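Local coordinates for surface protein SPB1 (Streptococcus agalactiae, PDB 4UZG) that serves as the backbone subunit of the group B streptococcus pilus 2b, a surface fibre probably built by sortase linkage of many copies, at residues 33-38 / 152-157; 95-100 / 115-120; 24-29 / 121-126. All coordinates share one frame; numbering follows the deposited sequence.

Contact 1: residues 33-38 / 152-157; sequences EKVYQY and NPNTSN. With CA (calcium ion), chain F.
A type II' beta turn from Pro-153 to Ser-156 follows directly on strand 146-153 and sets the second residue of the turn, Asn-154, into the bend between Lys-34 and Gln-37. The side-chain amide works from both ends. Its ND2 gives a bond to Lys-34 O (2.9 Å), with that acceptor close to the amide plane, while its OD1 takes Tyr-36 N on a lone pair at 2.9 Å and, weakly, Gln-37 N as well. The same amide lies stacked on one face of the Tyr-36 ring, planes 12° apart, with OD1 offset toward the rim. Gln-37 then grips the Asn-154 backbone twice: its O accepts from Asn-154 N (2.9 Å), and its NE2 comes down on Asn-154 O from above the carbonyl plane (2.9 Å). Next to this, Tyr-38 and Pro-153 form an antiparallel non-hydrogen-bonded pair, Tyr-38 CE1 lying 3.9 Å from Pro-153 CB. Past the turn, Asn-157 OD1 binds a calcium ion at 2.3 Å, helped by two waters and Asp-158. In the sheet, strand 37-43 lies between strands 90-96 and 146-153, and Tyr-38 OH is hydrogen-bonded to Val-27 O.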
loop_
_atom_site.group_PDB
_atom_site.type_symbol
_atom_site.label_atom_id
_atom_site.label_comp_id
_atom_site.label_asym_id
_atom_site.label_seq_id
_atom_site.Cartn_x
_atom_site.Cartn_y
_atom_site.Cartn_z
ATOM N N GLU A 33 -14.922 -22.288 28.581
ATOM C CA GLU A 33 -13.837 -23.121 28.078
ATOM C C GLU A 33 -12.478 -22.488 28.335
ATOM O O GLU A 33 -12.267 -21.300 28.096
ATOM C CB GLU A 33 -13.988 -23.357 26.583
ATOM C CG GLU A 33 -15.106 -24.314 26.223
ATOM C CD GLU A 33 -15.167 -24.573 24.731
ATOM O OE1 GLU A 33 -14.346 -23.969 23.998
ATOM O OE2 GLU A 33 -16.023 -25.376 24.294
ATOM N N LYS A 34 -11.557 -23.303 28.810
ATOM C CA LYS A 34 -10.174 -22.899 28.933
ATOM C C LYS A 34 -9.627 -22.547 27.548
ATOM O O LYS A 34 -9.830 -23.308 26.587
ATOM C CB LYS A 34 -9.399 -24.077 29.511
ATOM C CG LYS A 34 -7.925 -23.941 29.496
ATOM C CD LYS A 34 -7.268 -25.087 30.215
ATOM C CE LYS A 34 -5.774 -24.927 30.250
ATOM N NZ LYS A 34 -5.087 -26.049 30.940
ATOM N N VAL A 35 -8.937 -21.407 27.443
ATOM C CA VAL A 35 -8.261 -21.042 26.206
ATOM C C VAL A 35 -6.854 -21.614 26.219
ATOM O O VAL A 35 -6.025 -21.267 27.069
ATOM C CB VAL A 35 -8.201 -19.523 26.011
ATOM C CG1 VAL A 35 -7.431 -19.195 24.732
ATOM C CG2 VAL A 35 -9.613 -18.949 25.951
ATOM N N TYR A 36 -6.579 -22.464 25.239
ATOM C CA TYR A 36 -5.256 -23.078 25.114
ATOM C C TYR A 36 -4.462 -22.546 23.908
ATOM O O TYR A 36 -3.273 -22.850 23.792
ATOM C CB TYR A 36 -5.343 -24.615 25.086
ATOM C CG TYR A 36 -6.209 -25.136 23.976
ATOM C CD1 TYR A 36 -5.705 -25.286 22.698
ATOM C CD2 TYR A 36 -7.552 -25.432 24.194
ATOM C CE1 TYR A 36 -6.505 -25.758 21.676
ATOM C CE2 TYR A 36 -8.358 -25.913 23.177
ATOM C CZ TYR A 36 -7.827 -26.041 21.915
ATOM O OH TYR A 36 -8.582 -26.500 20.857
ATOM N N GLN A 37 -5.081 -21.740 23.042
ATOM C CA GLN A 37 -4.356 -21.086 21.957
ATOM C C GLN A 37 -5.158 -19.931 21.420
ATOM O O GLN A 37 -6.376 -19.902 21.571
ATOM C CB GLN A 37 -4.061 -22.075 20.823
ATOM C CG GLN A 37 -5.300 -22.583 20.119
ATOM C CD GLN A 37 -5.003 -23.637 19.076
ATOM O OE1 GLN A 37 -3.967 -24.301 19.122
ATOM N NE2 GLN A 37 -5.923 -23.816 18.152
ATOM N N TYR A 38 -4.458 -19.009 20.765
ATOM C CA TYR A 38 -5.080 -18.034 19.871
ATOM C C TYR A 38 -4.521 -18.259 18.477
ATOM O O TYR A 38 -3.318 -18.455 18.313
ATOM C CB TYR A 38 -4.839 -16.571 20.331
ATOM C CG TYR A 38 -5.709 -16.201 21.487
ATOM C CD1 TYR A 38 -7.001 -15.742 21.292
ATOM C CD2 TYR A 38 -5.261 -16.361 22.791
ATOM C CE1 TYR A 38 -7.827 -15.467 22.372
ATOM C CE2 TYR A 38 -6.074 -16.070 23.868
ATOM C CZ TYR A 38 -7.367 -15.659 23.666
ATOM O OH TYR A 38 -8.209 -15.396 24.726
ATOM N N ASN A 152 -8.945 -15.886 16.652
ATOM C CA ASN A 152 -9.939 -16.735 17.326
ATOM C C ASN A 152 -9.253 -17.525 18.436
ATOM O O ASN A 152 -8.119 -17.990 18.268
ATOM C CB ASN A 152 -10.526 -17.759 16.356
ATOM C CG ASN A 152 -11.502 -17.166 15.360
ATOM O OD1 ASN A 152 -12.659 -16.934 15.663
ATOM N ND2 ASN A 152 -11.027 -16.919 14.144
ATOM N N PRO A 153 -9.950 -17.754 19.557
ATOM C CA PRO A 153 -9.459 -18.719 20.547
ATOM C C PRO A 153 -9.674 -20.129 20.054
ATOM O O PRO A 153 -10.633 -20.393 19.323
ATOM C CB PRO A 153 -10.336 -18.416 21.754
ATOM C CG PRO A 153 -11.652 -18.004 21.132
ATOM C CD PRO A 153 -11.283 -17.234 19.882
ATOM N N ASN A 154 -8.833 -21.037 20.534
ATOM C CA ASN A 154 -9.048 -22.474 20.373
ATOM C C ASN A 154 -9.345 -22.798 18.912
ATOM O O ASN A 154 -8.531 -22.450 18.055
ATOM C CB ASN A 154 -10.085 -22.963 21.386
ATOM C CG ASN A 154 -9.584 -22.807 22.800
ATOM O OD1 ASN A 154 -8.411 -22.514 23.035
ATOM N ND2 ASN A 154 -10.469 -23.040 23.768
ATOM N N THR A 155 -10.459 -23.471 18.619
ATOM C CA THR A 155 -10.748 -23.852 17.240
ATOM C C THR A 155 -11.938 -23.103 16.649
ATOM O O THR A 155 -12.488 -23.492 15.621
ATOM C CB THR A 155 -10.962 -25.347 17.095
ATOM O OG1 THR A 155 -12.058 -25.753 17.917
ATOM C CG2 THR A 155 -9.716 -26.108 17.500
ATOM N N SER A 156 -12.322 -21.995 17.253
ATOM C CA SER A 156 -13.391 -21.209 16.674
ATOM C C SER A 156 -12.972 -20.561 15.362
ATOM O O SER A 156 -11.817 -20.238 15.171
ATOM C CB SER A 156 -13.825 -20.117 17.630
ATOM O OG SER A 156 -14.910 -19.410 17.052
ATOM N N ASN A 157 -13.929 -20.363 14.455
ATOM C CA ASN A 157 -13.710 -19.548 13.259
ATOM C C ASN A 157 -14.771 -18.439 13.142
ATOM O O ASN A 157 -15.012 -17.937 12.044
ATOM C CB ASN A 157 -13.650 -20.378 11.957
ATOM C CG ASN A 157 -14.999 -20.895 11.527
ATOM O OD1 ASN A 157 -15.906 -21.003 12.344
ATOM N ND2 ASN A 157 -15.153 -21.214 10.239
HETATM CA CA CA F . -18.040 -21.318 13.066
HETATM O O HOH W 1 -16.601 -21.879 15.036
HETATM O O HOH W 2 -17.657 -23.737 13.313
#

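Contact 2: residues 95-100 / 115-120; sequences IPWAAT and FFYKGI
Tyr-117 turns the edge of its ring toward the face of the Trp-97 indole, an edge-to-face pair with centroids 4.7 Å apart and planes at 55°. Tyr-117 CD2 does the touching; it sits 3.5 Å above the indole plane, offset toward the rim, and comes closest to CE3 and CZ3 of the six-membered ring. The Phe-116 CB lies over the centre of the Tyr-117 ring, which is therefore packed by its own neighbour in sequence as well as by Trp-97. The Phe-116 ring is laid against backbone: one face meets the peptide at Ala-98, its CZ 3.4 Å from Ala-98 C, while Pro-96 O lies in plane at its edge. With chi1 at -56°, Phe-116 CG stands anti to its own carbonyl carbon and beside its N, whose hydrogen makes an almost straight bond to Trp-97 O (3.0 Å, 174°). Phe-115 CD1 rests 3.8 Å from Ala-98 CB, and the edge of that ring faces Trp-97 O in plane. Lys-34 adds a cation-pi contact to Phe-115, and Tyr-38 packs edge-to-face with Trp-97.

Two waters fill in the polar side. One donates to Pro-96 O and accepts from Tyr-117 OH at 2.6 Å, while Gly-80 N also bonds that hydroxyl; the other donates to Trp-97 O and accepts from Tyr-117 N. The two arms of the long loop between strands 90-96 and 121-131 meet here. Between residues 95-100 and 115-120 there is one direct backbone bond; Ala-99 and Asp-114 add another just outside. The contact is thus mainly aromatic, while the Tyr-117 hydroxyl, at its polar end, is bonded to water and to Gly-80 N.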
loop_
_atom_site.group_PDB
_atom_site.type_symbol
_atom_site.label_atom_id
_atom_site.label_comp_id
_atom_site.label_asym_id
_atom_site.label_seq_id
_atom_site.Cartn_x
_atom_site.Cartn_y
_atom_site.Cartn_z
ATOM N N ILE A 95 -0.609 -19.184 18.640
ATOM C CA ILE A 95 0.091 -18.855 19.874
ATOM C C ILE A 95 -0.442 -19.792 20.979
ATOM O O ILE A 95 -1.584 -19.668 21.408
ATOM C CB ILE A 95 -0.144 -17.395 20.288
ATOM C CG1 ILE A 95 0.309 -16.441 19.173
ATOM C CG2 ILE A 95 0.577 -17.105 21.603
ATOM C CD1 ILE A 95 0.003 -14.976 19.441
ATOM N N PRO A 96 0.378 -20.741 21.444
ATOM C CA PRO A 96 -0.079 -21.580 22.557
ATOM C C PRO A 96 -0.255 -20.716 23.812
ATOM O O PRO A 96 0.540 -19.814 24.077
ATOM C CB PRO A 96 1.038 -22.627 22.707
ATOM C CG PRO A 96 2.237 -21.984 22.160
ATOM C CD PRO A 96 1.742 -21.102 21.022
ATOM N N TRP A 97 -1.291 -21.025 24.579
ATOM C CA TRP A 97 -1.722 -20.167 25.678
ATOM C C TRP A 97 -1.647 -20.879 27.025
ATOM O O TRP A 97 -1.703 -20.237 28.077
ATOM C CB TRP A 97 -3.164 -19.693 25.414
ATOM C CG TRP A 97 -3.473 -18.344 25.971
ATOM C CD1 TRP A 97 -4.347 -18.051 26.975
ATOM C CD2 TRP A 97 -2.925 -17.094 25.537
ATOM N NE1 TRP A 97 -4.373 -16.706 27.194
ATOM C CE2 TRP A 97 -3.509 -16.095 26.332
ATOM C CE3 TRP A 97 -2.021 -16.731 24.544
ATOM C CZ2 TRP A 97 -3.209 -14.744 26.168
ATOM C CZ3 TRP A 97 -1.710 -15.389 24.388
ATOM C CH2 TRP A 97 -2.307 -14.415 25.190
ATOM N N ALA A 98 -1.535 -22.204 26.994
ATOM C CA ALA A 98 -1.481 -23.001 28.214
ATOM C C ALA A 98 -0.748 -24.285 27.885
ATOM O O ALA A 98 -0.680 -24.692 26.721
ATOM C CB ALA A 98 -2.903 -23.304 28.749
ATOM N N ALA A 99 -0.233 -24.955 28.914
ATOM C CA ALA A 99 0.546 -26.170 28.720
ATOM C C ALA A 99 -0.305 -27.343 28.255
ATOM O O ALA A 99 0.219 -28.260 27.629
ATOM C CB ALA A 99 1.291 -26.547 30.002
ATOM N N THR A 100 -1.590 -27.344 28.604
ATOM C CA THR A 100 -2.530 -28.407 28.201
ATOM C C THR A 100 -3.882 -27.794 27.835
ATOM O O THR A 100 -4.138 -26.632 28.155
ATOM C CB THR A 100 -2.769 -29.435 29.319
ATOM O OG1 THR A 100 -3.416 -28.803 30.429
ATOM C CG2 THR A 100 -1.466 -30.062 29.769
ATOM N N PHE A 115 -1.812 -21.996 32.517
ATOM C CA PHE A 115 -1.721 -20.860 31.607
ATOM C C PHE A 115 -0.346 -20.215 31.626
ATOM O O PHE A 115 0.292 -20.106 32.685
ATOM C CB PHE A 115 -2.755 -19.807 32.007
ATOM C CG PHE A 115 -4.172 -20.280 31.882
ATOM C CD1 PHE A 115 -4.723 -20.509 30.630
ATOM C CD2 PHE A 115 -4.966 -20.504 33.002
ATOM C CE1 PHE A 115 -6.023 -20.937 30.494
ATOM C CE2 PHE A 115 -6.273 -20.944 32.865
ATOM C CZ PHE A 115 -6.799 -21.161 31.619
ATOM N N PHE A 116 0.093 -19.724 30.470
ATOM C CA PHE A 116 1.369 -19.028 30.365
ATOM C C PHE A 116 1.297 -17.558 30.744
ATOM O O PHE A 116 2.295 -16.986 31.193
ATOM C CB PHE A 116 1.934 -19.117 28.950
ATOM C CG PHE A 116 2.093 -20.525 28.430
ATOM C CD1 PHE A 116 2.459 -21.573 29.256
ATOM C CD2 PHE A 116 1.874 -20.783 27.087
ATOM C CE1 PHE A 116 2.599 -22.843 28.742
ATOM C CE2 PHE A 116 2.015 -22.045 26.559
ATOM C CZ PHE A 116 2.386 -23.092 27.382
ATOM N N TYR A 117 0.132 -16.945 30.544
ATOM C CA TYR A 117 -0.044 -15.511 30.655
ATOM C C TYR A 117 -1.171 -15.253 31.641
ATOM O O TYR A 117 -1.997 -16.137 31.937
ATOM C CB TYR A 117 -0.328 -14.910 29.272
ATOM C CG TYR A 117 0.693 -15.385 28.248
ATOM C CD1 TYR A 117 2.041 -15.055 28.364
ATOM C CD2 TYR A 117 0.330 -16.239 27.209
ATOM C CE1 TYR A 117 3.000 -15.549 27.466
ATOM C CE2 TYR A 117 1.277 -16.722 26.291
ATOM C CZ TYR A 117 2.612 -16.375 26.445
ATOM O OH TYR A 117 3.584 -16.845 25.589
ATOM N N LYS A 118 -1.178 -14.066 32.208
ATOM C CA LYS A 118 -2.206 -13.733 33.176
ATOM C C LYS A 118 -2.844 -12.410 32.832
ATOM O O LYS A 118 -2.273 -11.570 32.105
ATOM C CB LYS A 118 -1.671 -13.756 34.604
ATOM C CG LYS A 118 -0.456 -12.912 34.812
ATOM C CD LYS A 118 0.065 -12.998 36.244
ATOM C CE LYS A 118 1.174 -11.976 36.481
ATOM N NZ LYS A 118 1.629 -11.940 37.900
ATOM N N GLY A 119 -4.066 -12.262 33.327
ATOM C CA GLY A 119 -4.829 -11.055 33.157
ATOM C C GLY A 119 -5.289 -10.875 31.730
ATOM O O GLY A 119 -5.549 -11.831 30.999
ATOM N N ILE A 120 -5.423 -9.611 31.377
ATOM C CA ILE A 120 -5.931 -9.211 30.075
ATOM C C ILE A 120 -4.748 -8.791 29.222
ATOM O O ILE A 120 -3.999 -7.912 29.605
ATOM C CB ILE A 120 -6.915 -8.043 30.253
ATOM C CG1 ILE A 120 -7.986 -8.391 31.297
ATOM C CG2 ILE A 120 -7.528 -7.694 28.933
ATOM C CD1 ILE A 120 -8.685 -7.203 31.851
HETATM O O HOH W 3 3.009 -18.556 23.693
HETATM O O HOH W 4 -2.216 -17.802 29.306
#

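Contact 3: residues 24-29 / 121-126; sequences KNAVNY and NTITVT
Ala-26 and Asn-121 form an antiparallel hydrogen-bonded pair, Ala-26 N to Asn-121 O and Asn-121 N to Ala-26 O both at 2.9 Å, although the short strands 24-26 and 121-126 are turned 106° from each other. The side chains of Ala-26 and Asn-121 share one face of the sheet. Ala-26 CB also meets Ile-123 CD1 at 3.9 Å, and the backbone O of Asn-121 sits 3.3 Å from the same CB. A chi1 of -64° sets Ile-123 CG1 beside the backbone N, and CG1 lies 4.0 Å from Ala-26 CB. Trp-97 also packs on Ala-26, and Ile-95 meets Ile-123, so at Ala-26 and Ile-123 this face packs on apolar residues.

Strand 121-131 lies between strands 16-26 and 50-62 in a mixed sheet, and the contact is the place where strand 16-26 reaches its end. Farther back the backbones of Tyr-23 and Ile-123 are hydrogen-bonded, so three steps on one strand match two on the other, consistent with a beta bulge around Lys-24 and Asn-25. The mismatch brings Lys-24 O near Asn-121 O, two acceptors that cannot bond each other. A water donates to Lys-24 O and sits 2.8 Å from Thr-122 OG1, bridging the two strands. The Lys-24 and Thr-122 side chains lie side by side and point the same way, Lys-24 CG 3.8 Å from Thr-122 OG1. At the other end Asn-121 ND2 bonds to Lys-118 O and, weakly, to a water that donates to Asn-28 OD1; Asn-28 ND2 in turn holds Tyr-117 O.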
loop_
_atom_site.group_PDB
_atom_site.type_symbol
_atom_site.label_atom_id
_atom_site.label_comp_id
_atom_site.label_asym_id
_atom_site.label_seq_id
_atom_site.Cartn_x
_atom_site.Cartn_y
_atom_site.Cartn_z
ATOM N N LYS A 24 -7.063 -7.062 21.475
ATOM C CA LYS A 24 -6.986 -6.589 22.847
ATOM C C LYS A 24 -7.681 -7.454 23.856
ATOM O O LYS A 24 -7.603 -7.194 25.063
ATOM C CB LYS A 24 -7.536 -5.178 22.941
ATOM C CG LYS A 24 -6.655 -4.133 22.270
ATOM C CD LYS A 24 -6.875 -2.811 23.018
ATOM C CE LYS A 24 -6.515 -1.570 22.265
ATOM N NZ LYS A 24 -7.378 -1.422 21.081
ATOM N N ASN A 25 -8.357 -8.482 23.423
ATOM C CA ASN A 25 -9.135 -9.208 24.416
ATOM C C ASN A 25 -8.594 -10.572 24.826
ATOM O O ASN A 25 -9.383 -11.462 25.126
ATOM C CB ASN A 25 -10.559 -9.241 23.890
ATOM C CG ASN A 25 -11.050 -7.828 23.570
ATOM O OD1 ASN A 25 -10.696 -6.880 24.273
ATOM N ND2 ASN A 25 -11.845 -7.673 22.515
ATOM N N ALA A 26 -7.272 -10.740 24.917
ATOM C CA ALA A 26 -6.751 -12.091 25.069
ATOM C C ALA A 26 -6.692 -12.475 26.542
ATOM O O ALA A 26 -5.859 -11.964 27.292
ATOM C CB ALA A 26 -5.409 -12.202 24.414
ATOM N N VAL A 27 -7.612 -13.356 26.940
ATOM C CA VAL A 27 -7.739 -13.833 28.313
ATOM C C VAL A 27 -7.725 -15.362 28.334
ATOM O O VAL A 27 -7.643 -16.031 27.303
ATOM C CB VAL A 27 -9.017 -13.290 29.001
ATOM C CG1 VAL A 27 -8.950 -11.778 29.141
ATOM C CG2 VAL A 27 -10.260 -13.728 28.246
ATOM N N ASN A 28 -7.808 -15.932 29.530
ATOM C CA ASN A 28 -7.588 -17.351 29.723
ATOM C C ASN A 28 -8.839 -18.228 29.590
ATOM O O ASN A 28 -8.705 -19.436 29.469
ATOM C CB ASN A 28 -6.902 -17.551 31.059
ATOM C CG ASN A 28 -5.454 -17.060 31.042
ATOM O OD1 ASN A 28 -4.868 -16.886 29.976
ATOM N ND2 ASN A 28 -4.869 -16.865 32.212
ATOM N N TYR A 29 -10.026 -17.619 29.565
ATOM C CA TYR A 29 -11.291 -18.346 29.349
ATOM C C TYR A 29 -12.147 -17.694 28.263
ATOM O O TYR A 29 -12.158 -16.478 28.106
ATOM C CB TYR A 29 -12.104 -18.452 30.649
ATOM C CG TYR A 29 -11.401 -19.311 31.653
ATOM C CD1 TYR A 29 -11.575 -20.691 31.662
ATOM C CD2 TYR A 29 -10.519 -18.760 32.559
ATOM C CE1 TYR A 29 -10.903 -21.493 32.575
ATOM C CE2 TYR A 29 -9.842 -19.551 33.468
ATOM C CZ TYR A 29 -10.030 -20.914 33.462
ATOM O OH TYR A 29 -9.352 -21.684 34.376
ATOM N N ASN A 121 -4.586 -9.449 28.086
ATOM C CA ASN A 121 -3.440 -9.216 27.231
ATOM C C ASN A 121 -3.825 -8.726 25.850
ATOM O O ASN A 121 -4.890 -9.056 25.329
ATOM C CB ASN A 121 -2.625 -10.502 27.119
ATOM C CG ASN A 121 -1.959 -10.853 28.420
ATOM O OD1 ASN A 121 -0.973 -10.233 28.791
ATOM N ND2 ASN A 121 -2.503 -11.827 29.126
ATOM N N THR A 122 -2.912 -7.971 25.252
ATOM C CA THR A 122 -3.001 -7.586 23.862
ATOM C C THR A 122 -1.995 -8.395 23.049
ATOM O O THR A 122 -0.799 -8.403 23.353
ATOM C CB THR A 122 -2.702 -6.097 23.684
ATOM O OG1 THR A 122 -3.704 -5.348 24.379
ATOM C CG2 THR A 122 -2.707 -5.709 22.211
ATOM N N ILE A 123 -2.483 -9.056 22.010
ATOM C CA ILE A 123 -1.640 -9.719 21.030
ATOM C C ILE A 123 -1.421 -8.754 19.885
ATOM O O ILE A 123 -2.374 -8.212 19.341
ATOM C CB ILE A 123 -2.306 -11.008 20.515
ATOM C CG1 ILE A 123 -2.478 -12.032 21.641
ATOM C CG2 ILE A 123 -1.488 -11.608 19.368
ATOM C CD1 ILE A 123 -3.403 -13.212 21.275
ATOM N N THR A 124 -0.160 -8.533 19.524
ATOM C CA THR A 124 0.174 -7.696 18.377
ATOM C C THR A 124 1.044 -8.516 17.427
ATOM O O THR A 124 2.019 -9.134 17.843
ATOM C CB THR A 124 0.915 -6.392 18.783
ATOM O OG1 THR A 124 0.180 -5.748 19.822
ATOM C CG2 THR A 124 1.058 -5.449 17.622
ATOM N N VAL A 125 0.697 -8.481 16.143
ATOM C CA VAL A 125 1.539 -9.036 15.096
ATOM C C VAL A 125 1.841 -7.914 14.117
ATOM O O VAL A 125 0.927 -7.350 13.518
ATOM C CB VAL A 125 0.857 -10.210 14.357
ATOM C CG1 VAL A 125 1.732 -10.720 13.202
ATOM C CG2 VAL A 125 0.511 -11.345 15.308
ATOM N N THR A 126 3.114 -7.604 13.937
ATOM C CA THR A 126 3.513 -6.710 12.873
ATOM C C THR A 126 4.219 -7.527 11.804
ATOM O O THR A 126 4.885 -8.525 12.094
ATOM C CB THR A 126 4.428 -5.598 13.358
ATOM O OG1 THR A 126 5.661 -6.138 13.825
ATOM C CG2 THR A 126 3.782 -4.782 14.436
HETATM O O HOH W 5 -5.780 -5.861 26.155
HETATM O O HOH W 6 -4.221 -14.083 29.612
#

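How the contacts relate
All three contacts cluster at one end of the elongated chain, their centres 10 to 12 Å apart and on the same side of the chain's centre. They reach one mixed sheet, in which strands 37-43 and 90-96 are neighbours. Along the chain the order is 24-29, 33-38, 95-100, 115-120, 121-126 and 152-157: contact 2 is nested inside the loops closed by contacts 1 and 3, which themselves cross. Residues 115-120 run straight into 121-126, so contacts 2 and 3 share a continuous piece of chain. Direct links include Tyr-36 O to Trp-97 N and Val-35 N to Asn-28 O, so backbone bonds join the strand ends and loops of all three contacts at this end of the subunit.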